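PDB 2WW8: CELL WALL surface anchor family protein from Streptococcus pneumoniae, which serves as the adhesin of the pneumococcal pilus, recognising host cells, probably through an integrin-like domain carried on a row of immunoglobulin-like modules. Local coordinates for residues 257-262 against 332-337. Sequence-based numbering, arbitrary orientation.
Sequences SLIDKI and VELKNK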
loop_
_atom_site.group_PDB
_atom_site.type_symbol
_atom_site.label_atom_id
_atom_site.label_comp_id
_atom_site.label_asym_id
_atom_site.label_seq_id
_atom_site.Cartn_x
_atom_site.Cartn_y
_atom_site.Cartn_z
ATOM N N SER A 257 -22.410 8.805 7.596
ATOM C CA SER A 257 -22.351 7.713 6.606
ATOM C C SER A 257 -23.330 7.948 5.466
ATOM O O SER A 257 -22.987 7.690 4.327
ATOM C CB SER A 257 -22.543 6.306 7.165
ATOM O OG SER A 257 -22.565 5.418 6.059
ATOM N N LEU A 258 -24.512 8.460 5.775
ATOM C CA LEU A 258 -25.486 8.834 4.760
ATOM C C LEU A 258 -24.940 9.949 3.825
ATOM O O LEU A 258 -25.081 9.885 2.609
ATOM C CB LEU A 258 -26.815 9.278 5.410
ATOM C CG LEU A 258 -27.901 9.772 4.435
ATOM C CD1 LEU A 258 -28.325 8.650 3.486
ATOM C CD2 LEU A 258 -29.104 10.389 5.142
ATOM N N ILE A 259 -24.292 10.961 4.393
ATOM C CA ILE A 259 -23.614 11.976 3.604
ATOM C C ILE A 259 -22.625 11.281 2.645
ATOM O O ILE A 259 -22.633 11.594 1.446
ATOM C CB ILE A 259 -22.901 12.985 4.515
ATOM C CG1 ILE A 259 -23.984 13.789 5.251
ATOM C CG2 ILE A 259 -21.983 13.875 3.704
ATOM C CD1 ILE A 259 -23.409 14.626 6.394
ATOM N N ASP A 260 -21.788 10.368 3.145
ATOM C CA ASP A 260 -20.843 9.649 2.260
ATOM C C ASP A 260 -21.576 8.946 1.119
ATOM O O ASP A 260 -21.052 8.927 0.015
ATOM C CB ASP A 260 -19.979 8.563 2.928
ATOM C CG ASP A 260 -18.963 9.104 3.927
ATOM O OD1 ASP A 260 -18.539 10.268 3.795
ATOM O OD2 ASP A 260 -18.578 8.386 4.893
ATOM N N LYS A 261 -22.703 8.297 1.370
ATOM C CA LYS A 261 -23.417 7.580 0.316
ATOM C C LYS A 261 -24.023 8.574 -0.682
ATOM O O LYS A 261 -23.887 8.384 -1.885
ATOM C CB LYS A 261 -24.564 6.750 0.902
ATOM C CG LYS A 261 -24.074 5.535 1.673
ATOM C CD LYS A 261 -25.295 4.833 2.266
ATOM C CE LYS A 261 -24.972 4.264 3.658
ATOM N NZ LYS A 261 -24.095 3.147 3.381
ATOM N N ILE A 262 -24.671 9.637 -0.188
ATOM C CA ILE A 262 -25.240 10.647 -1.100
ATOM C C ILE A 262 -24.176 11.292 -1.986
ATOM O O ILE A 262 -24.394 11.448 -3.193
ATOM C CB ILE A 262 -25.982 11.720 -0.328
ATOM C CG1 ILE A 262 -27.282 11.136 0.245
ATOM C CG2 ILE A 262 -26.305 12.941 -1.239
ATOM C CD1 ILE A 262 -27.780 11.986 1.453
ATOM N N VAL A 332 -16.243 17.588 3.679
ATOM C CA VAL A 332 -15.418 17.305 4.857
ATOM C C VAL A 332 -15.777 18.216 6.056
ATOM O O VAL A 332 -15.846 17.787 7.198
ATOM C CB VAL A 332 -13.900 17.355 4.573
ATOM C CG1 VAL A 332 -13.044 17.308 5.909
ATOM C CG2 VAL A 332 -13.508 16.216 3.622
ATOM N N GLU A 333 -15.992 19.488 5.751
ATOM C CA GLU A 333 -16.268 20.480 6.753
ATOM C C GLU A 333 -17.666 20.236 7.304
ATOM O O GLU A 333 -17.859 20.225 8.512
ATOM C CB GLU A 333 -16.087 21.846 6.095
ATOM C CG GLU A 333 -16.224 22.978 7.086
ATOM C CD GLU A 333 -16.138 24.356 6.420
ATOM O OE1 GLU A 333 -15.750 24.464 5.222
ATOM O OE2 GLU A 333 -16.519 25.314 7.135
ATOM N N LEU A 334 -18.626 19.957 6.421
ATOM C CA LEU A 334 -19.993 19.661 6.829
ATOM C C LEU A 334 -20.059 18.427 7.754
ATOM O O LEU A 334 -20.711 18.447 8.811
ATOM C CB LEU A 334 -20.877 19.590 5.583
ATOM C CG LEU A 334 -22.356 19.183 5.633
ATOM C CD1 LEU A 334 -23.072 19.410 4.273
ATOM C CD2 LEU A 334 -22.495 17.707 6.045
ATOM N N LYS A 335 -19.399 17.339 7.367
ATOM C CA LYS A 335 -19.414 16.146 8.219
ATOM C C LYS A 335 -18.753 16.456 9.567
ATOM O O LYS A 335 -19.180 15.893 10.544
ATOM C CB LYS A 335 -18.634 14.987 7.570
ATOM C CG LYS A 335 -19.389 14.289 6.400
ATOM C CD LYS A 335 -18.438 13.386 5.697
ATOM C CE LYS A 335 -18.176 12.167 6.446
ATOM N NZ LYS A 335 -17.108 11.431 5.698
ATOM N N ASN A 336 -17.706 17.283 9.660
ATOM C CA ASN A 336 -17.145 17.695 10.969
ATOM C C ASN A 336 -18.058 18.574 11.822
ATOM O O ASN A 336 -17.779 18.807 13.009
ATOM C CB ASN A 336 -15.833 18.468 10.809
ATOM C CG ASN A 336 -14.664 17.563 10.405
ATOM O OD1 ASN A 336 -14.663 16.372 10.723
ATOM N ND2 ASN A 336 -13.680 18.105 9.694
ATOM N N LYS A 337 -19.112 19.107 11.216
ATOM C CA LYS A 337 -20.090 19.917 11.956
ATOM C C LYS A 337 -21.211 19.089 12.511
ATOM O O LYS A 337 -21.964 19.575 13.386
ATOM C CB LYS A 337 -20.679 21.016 11.054
ATOM C CG LYS A 337 -19.550 22.065 11.031
ATOM C CD LYS A 337 -19.860 23.212 10.146
ATOM C CE LYS A 337 -20.402 24.323 11.017
ATOM N NZ LYS A 337 -20.889 25.421 10.079
HETATM O O HOH W 1 -16.074 8.459 5.128
#
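Lys335 reaches across from the segment 332-337, part of helix 328-337, and forms a salt bridge with Asp260, its NZ lying 2.6 Å from OD1 of Asp260. The ammonium group uses the syn lone pair of that oxygen, on the side facing OD2, and the two side chains meet at about a right angle. A water closes the outer side of the pair: it donates to OD2 of Asp260 at 2.5 Å and accepts a weak bond from NZ of Lys335, so that both carboxylate oxygens are engaged.

The route of the lysine chain explains how it also covers the apolar layer below. A bend at chi3 (76°) turns its end toward the aspartate, while its CG, nearer the backbone, rests 3.8 Å from CG2 of Ile259. Deeper in, CD1 of Ile259 presses on CD2 of Leu334 at 3.2 Å, closer than normal van der Waals contact. With CG1 of Ile259 anti to its carbonyl carbon (chi1 -68°) and the chain then extended, this methyl is carried out to the other helix.

The two segments run nearly antiparallel, at 159°, with axes 10.7 Å apart, a wide spacing bridged by few side chains. Arg256, one residue before 257-262, adds a bond from NE to the carbonyl oxygen of Lys335. Both helices lie over one edge of the parallel sheet of the integrin I-like, Rossmann-type domain: Leu334 packs on Val270 and Leu272 of the outermost strand 269-275, Ile259 on Ile229 of the adjoining strand 225-232, and helix 575-583 flanks Ser257 and Lys261.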